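Local coordinates for protein Rho guanine nucleotide exchange factor 11 (PDB 5JHH) that catalyses the exchange of GDP for GTP on Rho-family GTPases, probably RhoA above all, through its DH domain, which a PH domain follows, at residues L270-L275 with L281-K286; M254-P259 with M359-E364; T261-K266 with A325-A330. All coordinates share one frame; numbering follows the deposited sequence.

Contact 1: L270-L275 with L281-K286; sequences LDLHVL and LVLLQK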
loop_
_atom_site.group_PDB
_atom_site.type_symbol
_atom_site.label_atom_id
_atom_site.label_comp_id
_atom_site.label_asym_id
_atom_site.label_seq_id
_atom_site.Cartn_x
_atom_site.Cartn_y
_atom_site.Cartn_z
ATOM N N LEU A 270 -11.776 -26.181 -15.315
ATOM C CA LEU A 270 -11.224 -25.283 -16.301
ATOM C C LEU A 270 -10.595 -24.125 -15.503
ATOM O O LEU A 270 -11.202 -23.607 -14.549
ATOM C CB LEU A 270 -12.351 -24.849 -17.232
ATOM C CG LEU A 270 -12.109 -23.926 -18.433
ATOM C CD1 LEU A 270 -10.652 -23.907 -18.887
ATOM C CD2 LEU A 270 -13.040 -24.325 -19.576
ATOM N N ASP A 271 -9.335 -23.808 -15.792
ATOM C CA ASP A 271 -8.634 -22.777 -15.032
ATOM C C ASP A 271 -8.838 -21.459 -15.745
ATOM O O ASP A 271 -8.527 -21.329 -16.914
ATOM C CB ASP A 271 -7.140 -23.080 -14.877
ATOM C CG ASP A 271 -6.817 -23.861 -13.603
ATOM O OD1 ASP A 271 -7.719 -24.102 -12.750
ATOM O OD2 ASP A 271 -5.632 -24.234 -13.459
ATOM N N LEU A 272 -9.393 -20.489 -15.031
ATOM C CA LEU A 272 -9.811 -19.259 -15.642
ATOM C C LEU A 272 -9.065 -18.057 -15.089
ATOM O O LEU A 272 -8.645 -18.036 -13.926
ATOM C CB LEU A 272 -11.290 -19.029 -15.367
ATOM C CG LEU A 272 -12.343 -19.888 -16.044
ATOM C CD1 LEU A 272 -13.675 -19.620 -15.349
ATOM C CD2 LEU A 272 -12.430 -19.569 -17.525
ATOM N N HIS A 273 -9.005 -17.008 -15.897
ATOM C CA HIS A 273 -8.811 -15.684 -15.346
ATOM C C HIS A 273 -10.071 -14.835 -15.505
ATOM O O HIS A 273 -10.557 -14.659 -16.616
ATOM C CB HIS A 273 -7.667 -14.998 -16.052
ATOM C CG HIS A 273 -7.313 -13.704 -15.417
ATOM N ND1 HIS A 273 -7.747 -12.500 -15.914
ATOM C CD2 HIS A 273 -6.680 -13.432 -14.256
ATOM C CE1 HIS A 273 -7.321 -11.530 -15.133
ATOM N NE2 HIS A 273 -6.678 -12.070 -14.115
ATOM N N VAL A 274 -10.579 -14.264 -14.417
ATOM C CA VAL A 274 -11.889 -13.646 -14.498
ATOM C C VAL A 274 -11.936 -12.179 -14.111
ATOM O O VAL A 274 -11.322 -11.757 -13.134
ATOM C CB VAL A 274 -13.004 -14.533 -13.870
ATOM C CG1 VAL A 274 -12.449 -15.801 -13.245
ATOM C CG2 VAL A 274 -13.885 -13.765 -12.917
ATOM N N LEU A 275 -12.667 -11.407 -14.914
ATOM C CA LEU A 275 -12.826 -9.994 -14.682
ATOM C C LEU A 275 -14.174 -9.723 -14.118
ATOM O O LEU A 275 -15.150 -10.112 -14.712
ATOM C CB LEU A 275 -12.744 -9.209 -15.963
ATOM C CG LEU A 275 -11.553 -9.495 -16.862
ATOM C CD1 LEU A 275 -11.552 -8.483 -17.994
ATOM C CD2 LEU A 275 -10.238 -9.493 -16.079
ATOM N N LEU A 281 -19.674 -10.165 -15.369
ATOM C CA LEU A 281 -18.578 -11.059 -15.008
ATOM C C LEU A 281 -18.087 -11.775 -16.269
ATOM O O LEU A 281 -18.894 -12.368 -16.968
ATOM C CB LEU A 281 -19.071 -12.102 -14.027
ATOM C CG LEU A 281 -18.018 -13.048 -13.448
ATOM C CD1 LEU A 281 -17.121 -12.260 -12.509
ATOM C CD2 LEU A 281 -18.662 -14.234 -12.713
ATOM N N VAL A 282 -16.790 -11.708 -16.581
ATOM C CA VAL A 282 -16.293 -12.281 -17.839
ATOM C C VAL A 282 -15.240 -13.335 -17.548
ATOM O O VAL A 282 -14.313 -13.112 -16.764
ATOM C CB VAL A 282 -15.845 -11.241 -18.922
ATOM C CG1 VAL A 282 -16.300 -9.830 -18.620
ATOM C CG2 VAL A 282 -14.365 -11.269 -19.180
ATOM N N LEU A 283 -15.444 -14.510 -18.145
ATOM C CA LEU A 283 -14.617 -15.676 -17.891
ATOM C C LEU A 283 -13.665 -15.898 -19.064
ATOM O O LEU A 283 -14.089 -16.049 -20.217
ATOM C CB LEU A 283 -15.489 -16.902 -17.688
ATOM C CG LEU A 283 -16.639 -16.740 -16.702
ATOM C CD1 LEU A 283 -17.596 -17.915 -16.796
ATOM C CD2 LEU A 283 -16.114 -16.617 -15.287
ATOM N N LEU A 284 -12.370 -15.858 -18.774
ATOM C CA LEU A 284 -11.391 -15.909 -19.820
ATOM C C LEU A 284 -10.498 -17.078 -19.576
ATOM O O LEU A 284 -10.239 -17.460 -18.424
ATOM C CB LEU A 284 -10.576 -14.628 -19.862
ATOM C CG LEU A 284 -11.324 -13.341 -20.195
ATOM C CD1 LEU A 284 -10.413 -12.131 -20.028
ATOM C CD2 LEU A 284 -11.865 -13.393 -21.611
ATOM N N GLN A 285 -10.034 -17.638 -20.686
ATOM C CA GLN A 285 -9.043 -18.682 -20.664
ATOM C C GLN A 285 -7.712 -18.121 -21.110
ATOM O O GLN A 285 -7.634 -17.436 -22.124
ATOM C CB GLN A 285 -9.475 -19.782 -21.612
ATOM C CG GLN A 285 -9.012 -21.157 -21.206
ATOM C CD GLN A 285 -9.632 -22.214 -22.082
ATOM O OE1 GLN A 285 -10.486 -21.922 -22.927
ATOM N NE2 GLN A 285 -9.203 -23.447 -21.896
ATOM N N LYS A 286 -6.673 -18.378 -20.333
ATOM C CA LYS A 286 -5.344 -17.939 -20.702
ATOM C C LYS A 286 -4.869 -18.954 -21.733
ATOM O O LYS A 286 -5.091 -20.145 -21.573
ATOM C CB LYS A 286 -4.387 -17.894 -19.496
ATOM C CG LYS A 286 -4.599 -16.728 -18.530
ATOM C CD LYS A 286 -3.306 -15.955 -18.197
ATOM C CE LYS A 286 -3.376 -15.234 -16.829
ATOM N NZ LYS A 286 -2.902 -13.806 -16.772
#
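His-273 and Leu-284 face each other across an antiparallel beta hairpin of the PH domain, formed by strands 269-277 and 280-287. They make a hydrogen-bonded pair: His-273 N gives to Leu-284 O at 2.8 Å, and Leu-284 N returns a bond to His-273 O at 3.1 Å. Leu-275 and Val-282 form the next hydrogen-bonded pair, whose two donors lie in the carbonyl planes, whereas those of the first pair are tilted well out of them. Val-274 and Leu-283 are the non-hydrogen-bonded pair in between. The N-to-C directions of the two short segments make 134°, 46° short of exactly antiparallel, a strong twist that suits a small curled sheet.

Leu-272 runs along this seam atom by atom. Its CG stands beside the backbone N and opposite the carbonyl carbon (chi1 -71°), which turns the side chain over the partner strand. CB lies 3.6 Å from Leu-284 O, and CG passes the same oxygen a little farther off. At the fork, CD2 drops onto the carbonyl, 3.2 Å from Leu-284 O, while CD1 goes to the neighbouring side chain and rests 3.9 Å from Leu-283 CD2. Trp-262 of strand 254-263 touches Leu-272 as well, so this leucine is buried among three strands.

On the face that carries His-273, Leu-275, Val-282 and Leu-284, Leu-275 CG packs 4.1 Å from Val-282 CG2. Tyr-224 of helix 189-227 touches His-273 and Leu-275 here, where the long helix leading out of the DH domain meets the sheet. Near the start of strand 269-277, Leu-270 crosses Gln-285 at about a right angle, and its CD1 comes to 3.4 Å from Gln-285 NE2.

Contact 2: M254-P259 with M359-E364; sequences MIHEGP and MELLEE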
loop_
_atom_site.group_PDB
_atom_site.type_symbol
_atom_site.label_atom_id
_atom_site.label_comp_id
_atom_site.label_asym_id
_atom_site.label_seq_id
_atom_site.Cartn_x
_atom_site.Cartn_y
_atom_site.Cartn_z
ATOM N N MET A 254 -13.554 -1.776 -14.203
ATOM C CA MET A 254 -13.219 -2.992 -13.518
ATOM C C MET A 254 -13.310 -2.817 -12.026
ATOM O O MET A 254 -12.796 -1.857 -11.477
ATOM C CB MET A 254 -11.805 -3.399 -13.844
ATOM C CG MET A 254 -11.440 -4.739 -13.203
ATOM S SD MET A 254 -10.080 -5.501 -14.093
ATOM C CE MET A 254 -8.796 -4.287 -13.890
ATOM N N ILE A 255 -13.912 -3.778 -11.370
ATOM C CA ILE A 255 -13.994 -3.779 -9.942
ATOM C C ILE A 255 -12.940 -4.668 -9.357
ATOM O O ILE A 255 -12.358 -4.360 -8.314
ATOM C CB ILE A 255 -15.381 -4.280 -9.511
ATOM C CG1 ILE A 255 -16.469 -3.331 -10.072
ATOM C CG2 ILE A 255 -15.479 -4.456 -8.008
ATOM C CD1 ILE A 255 -17.873 -3.501 -9.502
ATOM N N HIS A 256 -12.716 -5.803 -10.002
ATOM C CA HIS A 256 -11.845 -6.827 -9.442
ATOM C C HIS A 256 -11.435 -7.764 -10.551
ATOM O O HIS A 256 -12.035 -7.753 -11.604
ATOM C CB HIS A 256 -12.563 -7.591 -8.342
ATOM C CG HIS A 256 -11.653 -8.396 -7.488
ATOM N ND1 HIS A 256 -11.755 -9.766 -7.376
ATOM C CD2 HIS A 256 -10.629 -8.027 -6.691
ATOM C CE1 HIS A 256 -10.824 -10.207 -6.546
ATOM N NE2 HIS A 256 -10.118 -9.171 -6.128
ATOM N N GLU A 257 -10.355 -8.502 -10.343
ATOM C CA GLU A 257 -9.932 -9.535 -11.274
ATOM C C GLU A 257 -9.136 -10.605 -10.523
ATOM O O GLU A 257 -8.732 -10.420 -9.381
ATOM C CB GLU A 257 -9.115 -8.927 -12.412
ATOM C CG GLU A 257 -7.799 -8.361 -11.958
ATOM C CD GLU A 257 -6.845 -8.054 -13.085
ATOM O OE1 GLU A 257 -7.032 -8.555 -14.217
ATOM O OE2 GLU A 257 -5.850 -7.355 -12.801
ATOM N N GLY A 258 -8.940 -11.748 -11.144
ATOM C CA GLY A 258 -8.339 -12.817 -10.421
ATOM C C GLY A 258 -8.524 -14.173 -11.065
ATOM O O GLY A 258 -9.418 -14.384 -11.884
ATOM N N PRO A 259 -7.652 -15.099 -10.702
ATOM C CA PRO A 259 -7.774 -16.451 -11.157
ATOM C C PRO A 259 -8.852 -17.186 -10.341
ATOM O O PRO A 259 -9.001 -16.942 -9.150
ATOM C CB PRO A 259 -6.376 -17.028 -10.884
ATOM C CG PRO A 259 -5.901 -16.269 -9.676
ATOM C CD PRO A 259 -6.484 -14.892 -9.826
ATOM N N MET A 359 -16.643 -12.933 -3.094
ATOM C CA MET A 359 -18.053 -12.893 -2.779
ATOM C C MET A 359 -18.527 -11.520 -2.325
ATOM O O MET A 359 -19.591 -11.057 -2.735
ATOM C CB MET A 359 -18.394 -13.911 -1.719
ATOM C CG MET A 359 -18.841 -15.231 -2.318
ATOM S SD MET A 359 -20.370 -15.889 -1.615
ATOM C CE MET A 359 -20.205 -15.516 0.121
ATOM N N GLU A 360 -17.764 -10.885 -1.448
ATOM C CA GLU A 360 -18.126 -9.575 -0.967
ATOM C C GLU A 360 -18.289 -8.671 -2.183
ATOM O O GLU A 360 -19.281 -7.979 -2.312
ATOM C CB GLU A 360 -17.035 -9.057 -0.056
ATOM C CG GLU A 360 -17.425 -7.916 0.855
ATOM C CD GLU A 360 -16.292 -7.569 1.830
ATOM O OE1 GLU A 360 -16.504 -7.704 3.057
ATOM O OE2 GLU A 360 -15.173 -7.199 1.378
ATOM N N LEU A 361 -17.354 -8.744 -3.124
ATOM C CA LEU A 361 -17.392 -7.824 -4.217
ATOM C C LEU A 361 -18.464 -8.207 -5.208
ATOM O O LEU A 361 -19.119 -7.346 -5.762
ATOM C CB LEU A 361 -16.029 -7.695 -4.882
ATOM C CG LEU A 361 -14.926 -7.100 -3.987
ATOM C CD1 LEU A 361 -13.568 -7.444 -4.569
ATOM C CD2 LEU A 361 -15.095 -5.588 -3.862
ATOM N N LEU A 362 -18.661 -9.504 -5.410
ATOM C CA LEU A 362 -19.699 -9.963 -6.307
ATOM C C LEU A 362 -21.062 -9.558 -5.809
ATOM O O LEU A 362 -21.857 -9.038 -6.556
ATOM C CB LEU A 362 -19.660 -11.472 -6.478
ATOM C CG LEU A 362 -18.702 -11.953 -7.553
ATOM C CD1 LEU A 362 -18.393 -13.434 -7.389
ATOM C CD2 LEU A 362 -19.255 -11.663 -8.928
ATOM N N GLU A 363 -21.337 -9.776 -4.540
ATOM C CA GLU A 363 -22.635 -9.398 -4.017
ATOM C C GLU A 363 -22.861 -7.877 -4.170
ATOM O O GLU A 363 -23.935 -7.449 -4.607
ATOM C CB GLU A 363 -22.764 -9.843 -2.555
ATOM C CG GLU A 363 -22.874 -11.361 -2.362
ATOM C CD GLU A 363 -22.811 -11.793 -0.890
ATOM O OE1 GLU A 363 -22.119 -11.121 -0.091
ATOM O OE2 GLU A 363 -23.452 -12.805 -0.528
ATOM N N GLU A 364 -21.859 -7.073 -3.832
ATOM C CA GLU A 364 -21.986 -5.616 -3.911
ATOM C C GLU A 364 -22.311 -5.230 -5.356
ATOM O O GLU A 364 -23.268 -4.509 -5.634
ATOM C CB GLU A 364 -20.704 -4.937 -3.364
ATOM C CG GLU A 364 -20.639 -3.402 -3.431
ATOM C CD GLU A 364 -21.731 -2.653 -2.626
ATOM O OE1 GLU A 364 -22.568 -3.287 -1.921
ATOM O OE2 GLU A 364 -21.764 -1.399 -2.707
#
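The C-terminal helix of the PH domain, 352-368, meets the bulged start of strand 254-263 through Leu-361, which reaches across to His-256 and Ile-255. No hydrogen bond joins the two segments; the contact is apolar and small, and it lies at the surface.

Leu-361 CD1 sits over one face of the His-256 imidazole, 3.8 Å from the ring centroid and 22° off the ring normal, a CH-pi contact. The methyl is displaced toward the rim on the side where the ring joins its side chain: CD1 is 3.6 Å from His-256 CG and 3.7 Å from His-256 CD2. The two side chains cross at about a right angle. With its CG opposite the backbone N (chi1 -165°), the imidazole is carried across to the leucine methyl. The other branch, Leu-361 CD2, approaches Ile-255 CG2 more loosely, at 4.3 Å.

That two successive strand residues can both lean toward one leucine follows from the backbone. Ile-255 and His-256 together face Leu-276 of strand 269-277 in a classic beta bulge, which breaks the usual alternation of sides. The ring is placed further by Trp-358 of the same helix, with which it packs edge to face, while His-256 NE2 makes a weak hydrogen bond to a bound glycerol.

Leu-362, the next residue along the helix, is directed elsewhere and packs on Ile-321 and Phe-331, residues of strands 319-323 and 330-335. The helix thus bridges several strands, Leu-361 together with Trp-358 joining it to strand 254-263, as expected of the C-terminal helix that closes one end of the curled sheet in the PH fold.

Contact 3: T261-K266 with A325-A330; sequences TWRISK and ATDKRA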
loop_
_atom_site.group_PDB
_atom_site.type_symbol
_atom_site.label_atom_id
_atom_site.label_comp_id
_atom_site.label_asym_id
_atom_site.label_seq_id
_atom_site.Cartn_x
_atom_site.Cartn_y
_atom_site.Cartn_z
ATOM N N THR A 261 -10.976 -21.276 -10.482
ATOM C CA THR A 261 -11.120 -22.552 -11.159
ATOM C C THR A 261 -12.611 -22.848 -11.311
ATOM O O THR A 261 -13.357 -22.810 -10.350
ATOM C CB THR A 261 -10.387 -23.671 -10.401
ATOM O OG1 THR A 261 -9.014 -23.306 -10.251
ATOM C CG2 THR A 261 -10.442 -24.964 -11.186
ATOM N N TRP A 262 -13.023 -23.120 -12.534
ATOM C CA TRP A 262 -14.405 -23.477 -12.865
ATOM C C TRP A 262 -14.698 -24.992 -12.852
ATOM O O TRP A 262 -14.242 -25.730 -13.721
ATOM C CB TRP A 262 -14.672 -22.971 -14.267
ATOM C CG TRP A 262 -16.067 -22.941 -14.692
ATOM C CD1 TRP A 262 -17.178 -23.344 -13.993
ATOM C CD2 TRP A 262 -16.519 -22.488 -15.965
ATOM N NE1 TRP A 262 -18.300 -23.151 -14.777
ATOM C CE2 TRP A 262 -17.909 -22.641 -15.996
ATOM C CE3 TRP A 262 -15.869 -21.993 -17.098
ATOM C CZ2 TRP A 262 -18.669 -22.248 -17.092
ATOM C CZ3 TRP A 262 -16.620 -21.617 -18.196
ATOM C CH2 TRP A 262 -18.003 -21.740 -18.186
ATOM N N ARG A 263 -15.508 -25.424 -11.887
ATOM C CA ARG A 263 -16.014 -26.806 -11.796
ATOM C C ARG A 263 -17.216 -26.968 -12.733
ATOM O O ARG A 263 -18.368 -26.746 -12.343
ATOM C CB ARG A 263 -16.438 -27.116 -10.356
ATOM C CG ARG A 263 -15.710 -28.257 -9.703
ATOM C CD ARG A 263 -14.761 -27.802 -8.607
ATOM N NE ARG A 263 -15.449 -27.462 -7.368
ATOM C CZ ARG A 263 -14.891 -27.479 -6.154
ATOM N NH1 ARG A 263 -13.631 -27.834 -5.997
ATOM N NH2 ARG A 263 -15.594 -27.109 -5.081
ATOM N N ILE A 264 -16.920 -27.337 -13.970
ATOM C CA ILE A 264 -17.871 -27.298 -15.073
ATOM C C ILE A 264 -18.751 -28.580 -15.103
ATOM O O ILE A 264 -19.933 -28.541 -15.441
ATOM C CB ILE A 264 -17.086 -27.074 -16.394
ATOM C CG1 ILE A 264 -17.915 -26.310 -17.420
ATOM C CG2 ILE A 264 -16.555 -28.386 -16.968
ATOM C CD1 ILE A 264 -17.058 -25.615 -18.452
ATOM N N SER A 265 -18.157 -29.706 -14.735
ATOM C CA SER A 265 -18.859 -30.967 -14.562
ATOM C C SER A 265 -18.297 -31.518 -13.275
ATOM O O SER A 265 -17.596 -30.797 -12.559
ATOM C CB SER A 265 -18.541 -31.928 -15.708
ATOM O OG SER A 265 -17.376 -32.696 -15.412
ATOM N N LYS A 266 -18.527 -32.799 -13.007
ATOM C CA LYS A 266 -18.073 -33.372 -11.738
ATOM C C LYS A 266 -16.644 -33.926 -11.760
ATOM O O LYS A 266 -16.019 -34.063 -10.703
ATOM C CB LYS A 266 -19.053 -34.406 -11.166
ATOM C CG LYS A 266 -20.007 -35.092 -12.133
ATOM C CD LYS A 266 -21.058 -35.900 -11.385
ATOM C CE LYS A 266 -20.463 -36.807 -10.308
ATOM N NZ LYS A 266 -20.244 -36.126 -8.990
ATOM N N ALA A 325 -21.614 -24.589 1.499
ATOM C CA ALA A 325 -21.419 -25.015 2.904
ATOM C C ALA A 325 -20.243 -25.975 3.174
ATOM O O ALA A 325 -19.724 -26.014 4.287
ATOM C CB ALA A 325 -22.705 -25.644 3.425
ATOM N N THR A 326 -19.848 -26.759 2.171
ATOM C CA THR A 326 -18.832 -27.795 2.348
ATOM C C THR A 326 -17.445 -27.465 1.762
ATOM O O THR A 326 -16.519 -28.266 1.881
ATOM C CB THR A 326 -19.323 -29.111 1.707
ATOM O OG1 THR A 326 -19.778 -28.854 0.371
ATOM C CG2 THR A 326 -20.459 -29.725 2.548
ATOM N N ASP A 327 -17.321 -26.316 1.101
ATOM C CA ASP A 327 -16.083 -25.905 0.431
ATOM C C ASP A 327 -15.894 -24.384 0.630
ATOM O O ASP A 327 -16.511 -23.555 -0.054
ATOM C CB ASP A 327 -16.127 -26.290 -1.056
ATOM C CG ASP A 327 -14.796 -26.092 -1.757
ATOM O OD1 ASP A 327 -13.940 -25.378 -1.206
ATOM O OD2 ASP A 327 -14.613 -26.615 -2.879
ATOM N N LYS A 328 -15.059 -24.042 1.607
ATOM C CA LYS A 328 -14.817 -22.645 1.999
ATOM C C LYS A 328 -14.065 -21.808 0.945
ATOM O O LYS A 328 -13.827 -20.635 1.171
ATOM C CB LYS A 328 -14.048 -22.573 3.347
ATOM C CG LYS A 328 -12.963 -23.648 3.534
ATOM C CD LYS A 328 -11.745 -23.251 4.382
ATOM C CE LYS A 328 -10.462 -23.861 3.787
ATOM N NZ LYS A 328 -9.166 -23.326 4.310
ATOM N N ARG A 329 -13.670 -22.420 -0.167
ATOM C CA ARG A 329 -13.030 -21.733 -1.282
ATOM C C ARG A 329 -13.966 -21.559 -2.461
ATOM O O ARG A 329 -13.605 -20.931 -3.466
ATOM C CB ARG A 329 -11.848 -22.538 -1.789
ATOM C CG ARG A 329 -10.694 -22.650 -0.829
ATOM C CD ARG A 329 -9.593 -23.448 -1.502
ATOM N NE ARG A 329 -8.481 -23.606 -0.588
ATOM C CZ ARG A 329 -8.422 -24.499 0.398
ATOM N NH1 ARG A 329 -9.417 -25.357 0.595
ATOM N NH2 ARG A 329 -7.351 -24.539 1.187
ATOM N N ALA A 330 -15.156 -22.132 -2.368
ATOM C CA ALA A 330 -16.021 -22.168 -3.527
ATOM C C ALA A 330 -17.246 -21.329 -3.320
ATOM O O ALA A 330 -17.722 -21.192 -2.194
ATOM C CB ALA A 330 -16.435 -23.590 -3.811
#
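Arg-263 leaves its strand with chi1 at -120° and then bends at both chi2 and chi3, a folded path that carries its guanidinium over to Asp-327, whose own CG is turned opposite the backbone N (chi1 -171°) to meet it. The two side chains come from opposite directions. Arg-263 NH2 donates to Asp-327 OD2 at 2.5 Å, a salt bridge whose refined length is very short and so somewhat doubtful in detail. OD2 lies at the edge of the guanidinium, near its plane, but the carboxylate plane is rotated 44° against it; OD2 alone of the two oxygens meets the guanidinium, OD1 being turned to the loop backbone.

Asp-327 also shapes the loop between strands 319-323 and 330-335 of the PH domain. Its OD1 accepts from Arg-329 N at 3.1 Å, the donor standing above the carboxylate plane, an Asx turn, and its backbone O receives Ala-330 N at 3.0 Å, closing a type I beta turn. With one oxygen given to the turn and the other to the arginine, the carboxylate is limited in how it can rotate. Arg-263 NH2 also forms a salt bridge with Glu-346 OE2 on the neighbouring strand 345-348; the shared positive charge would probably help keep both carboxylates ionised. Ala-330 CB approaches Arg-263 NH2 obliquely, at 3.8 Å.

How the contacts relate
All three contacts belong to the PH domain; contacts 2 and 3 use strand 254-263, and contact 1 lies beside it. The first half of that strand enters contact 2 and its last residues contact 3, about 17 Å apart between centres; contact 1 lies about 13 and 15 Å from them. Strand 269-277 of contact 1 is its neighbour in the sheet: probable backbone hydrogen bonds run from Val-274 N to Gly-258 O of contact 2 and from Trp-262 N of contact 3 to Leu-270 O. Along the chain the hairpin of contact 1 closes locally, contact 3 spans it, and contact 2 spans both, so the C-terminal helix is brought back to strand 254-263.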